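3-dehydroquinate dehydratase (Enterococcus faecalis, PDB 4PH6) catalyses the cis-dehydration of 3-dehydroquinate to 3-dehydroshikimate through an imine intermediate, the third step of the chorismate pathway towards aromatic amino acids. Local coordinates at residues Leu103-Val108 with Ile131-Lys136. Sequence-based numbering, arbitrary orientation.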
loop_
_atom_site.group_PDB
_atom_site.type_symbol
_atom_site.label_atom_id
_atom_site.label_comp_id
_atom_site.label_asym_id
_atom_site.label_seq_id
_atom_site.Cartn_x
_atom_site.Cartn_y
_atom_site.Cartn_z
ATOM N N LEU A 103 33.514 17.794 7.060
ATOM C CA LEU A 103 32.938 16.970 8.130
ATOM C C LEU A 103 32.970 15.488 7.780
ATOM O O LEU A 103 33.392 14.655 8.583
ATOM C CB LEU A 103 31.498 17.384 8.418
ATOM C CG LEU A 103 30.736 16.577 9.482
ATOM C CD1 LEU A 103 31.575 16.273 10.721
ATOM C CD2 LEU A 103 29.459 17.305 9.884
ATOM N N TYR A 104 32.495 15.171 6.581
ATOM C CA TYR A 104 32.460 13.794 6.113
ATOM C C TYR A 104 33.868 13.189 6.000
ATOM O O TYR A 104 34.086 12.048 6.415
ATOM C CB TYR A 104 31.740 13.717 4.762
ATOM C CG TYR A 104 30.224 13.636 4.846
ATOM C CD1 TYR A 104 29.570 13.495 6.068
ATOM C CD2 TYR A 104 29.450 13.665 3.692
ATOM C CE1 TYR A 104 28.185 13.399 6.131
ATOM C CE2 TYR A 104 28.078 13.574 3.743
ATOM C CZ TYR A 104 27.446 13.435 4.959
ATOM O OH TYR A 104 26.068 13.343 4.992
ATOM N N HIS A 105 34.813 13.944 5.437
ATOM C CA HIS A 105 36.196 13.486 5.328
ATOM C C HIS A 105 36.749 13.140 6.718
ATOM O O HIS A 105 37.419 12.119 6.885
ATOM C CB HIS A 105 37.085 14.537 4.642
ATOM C CG HIS A 105 37.164 14.402 3.151
ATOM N ND1 HIS A 105 37.657 13.274 2.522
ATOM C CD2 HIS A 105 36.846 15.270 2.156
ATOM C CE1 HIS A 105 37.610 13.443 1.214
ATOM N NE2 HIS A 105 37.131 14.646 0.964
ATOM N N GLU A 106 36.441 13.972 7.712
ATOM C CA GLU A 106 36.876 13.719 9.082
ATOM C C GLU A 106 36.252 12.472 9.716
ATOM O O GLU A 106 36.941 11.711 10.395
ATOM C CB GLU A 106 36.578 14.924 9.974
ATOM C CG GLU A 106 37.655 15.977 9.917
ATOM C CD GLU A 106 39.037 15.412 10.207
ATOM O OE1 GLU A 106 39.798 15.190 9.238
ATOM O OE2 GLU A 106 39.368 15.198 11.395
ATOM N N LEU A 107 34.949 12.284 9.527
ATOM C CA LEU A 107 34.275 11.081 10.000
ATOM C C LEU A 107 34.915 9.843 9.387
ATOM O O LEU A 107 35.132 8.838 10.069
ATOM C CB LEU A 107 32.782 11.127 9.656
ATOM C CG LEU A 107 31.933 12.065 10.520
ATOM C CD1 LEU A 107 30.541 12.183 9.943
ATOM C CD2 LEU A 107 31.878 11.593 11.973
ATOM N N VAL A 108 35.226 9.928 8.098
ATOM C CA VAL A 108 35.854 8.818 7.401
ATOM C C VAL A 108 37.181 8.420 8.068
ATOM O O VAL A 108 37.448 7.228 8.252
ATOM C CB VAL A 108 36.086 9.146 5.913
ATOM C CG1 VAL A 108 37.044 8.130 5.277
ATOM C CG2 VAL A 108 34.756 9.183 5.164
ATOM N N ILE A 131 33.847 9.539 -1.842
ATOM C CA ILE A 131 33.355 8.177 -2.016
ATOM C C ILE A 131 34.480 7.135 -1.956
ATOM O O ILE A 131 34.369 6.146 -1.225
ATOM C CB ILE A 131 32.604 8.022 -3.354
ATOM C CG1 ILE A 131 31.316 8.846 -3.340
ATOM C CG2 ILE A 131 32.291 6.557 -3.607
ATOM C CD1 ILE A 131 30.636 8.956 -4.694
ATOM N N HIS A 132 35.555 7.361 -2.717
ATOM C CA HIS A 132 36.670 6.417 -2.748
ATOM C C HIS A 132 37.417 6.359 -1.424
ATOM O O HIS A 132 37.877 5.284 -1.031
ATOM C CB HIS A 132 37.645 6.756 -3.880
ATOM C CG HIS A 132 37.006 6.710 -5.230
ATOM N ND1 HIS A 132 36.272 5.632 -5.668
ATOM C CD2 HIS A 132 36.962 7.627 -6.223
ATOM C CE1 HIS A 132 35.805 5.878 -6.871
ATOM N NE2 HIS A 132 36.209 7.085 -7.239
ATOM N N GLU A 133 37.540 7.495 -0.739
ATOM C CA GLU A 133 38.144 7.485 0.593
ATOM C C GLU A 133 37.250 6.752 1.608
ATOM O O GLU A 133 37.746 6.025 2.464
ATOM C CB GLU A 133 38.438 8.907 1.078
ATOM C CG GLU A 133 39.566 9.609 0.320
ATOM C CD GLU A 133 40.848 8.792 0.266
ATOM O OE1 GLU A 133 41.408 8.480 1.336
ATOM O OE2 GLU A 133 41.287 8.444 -0.860
ATOM N N ALA A 134 35.937 6.924 1.510
ATOM C CA ALA A 134 35.032 6.186 2.379
ATOM C C ALA A 134 35.069 4.684 2.090
ATOM O O ALA A 134 35.125 3.880 3.032
ATOM C CB ALA A 134 33.609 6.716 2.244
ATOM N N LYS A 135 35.040 4.300 0.813
ATOM C CA LYS A 135 35.032 2.874 0.455
ATOM C C LYS A 135 36.312 2.183 0.899
ATOM O O LYS A 135 36.277 1.039 1.361
ATOM C CB LYS A 135 34.841 2.653 -1.054
ATOM C CG LYS A 135 33.423 2.911 -1.528
ATOM C CD LYS A 135 33.088 2.281 -2.874
ATOM C CE LYS A 135 31.621 2.571 -3.214
ATOM N NZ LYS A 135 31.136 1.921 -4.465
ATOM N N LYS A 136 37.435 2.876 0.735
ATOM C CA LYS A 136 38.714 2.350 1.169
ATOM C C LYS A 136 38.657 2.025 2.670
ATOM O O LYS A 136 39.228 1.031 3.113
ATOM C CB LYS A 136 39.835 3.343 0.854
ATOM C CG LYS A 136 41.223 2.806 1.107
ATOM C CD LYS A 136 42.287 3.836 0.733
ATOM C CE LYS A 136 42.441 3.962 -0.781
ATOM N NZ LYS A 136 43.413 2.976 -1.360
#
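With chi1 at 166°, Val108 sets CG1 anti to its backbone N and CG2 anti to its carbonyl carbon, which gives its two methyls different partners, the Glu133 carbonyl and the Ala134 methyl. Val108 CG1 lies 3.6 Å from Glu133 O, while Val108 CG2 lies 4.0 Å from Ala134 CB. Val108 and Ala134 also have the nearest CA atoms of the two segments, 5.7 Å apart, with the short side chain of Ala134 facing CG2 of Val108. One turn earlier, the imidazole of His105 swings towards the other helix (chi1 -90°) and presents an edge, with CE1 4.4 Å from Glu133 CG. The carboxylate of Glu133 leads away instead, leaving OE1 6.2 Å from His105 ND1.

The pair illustrates how neighbouring helices pack on the outside of a (beta/alpha)8 barrel: helices 97-110 and 124-136, joined through strand 115-119, run nearly parallel, their segment axes 17° apart and 9.9 Å at closest approach. Leu116 of that strand touches both Val108 and Ala134 from the barrel side, and Leu130, one residue before 131-136 on the same helix, also touches His105 and Val108. Since no hydrogen bond or salt bridge links the two segments, they meet directly by van der Waals contact alone, with Leu116 and Leu130 sharing the packing, apolar near the strand and giving way to polar side chains towards solvent.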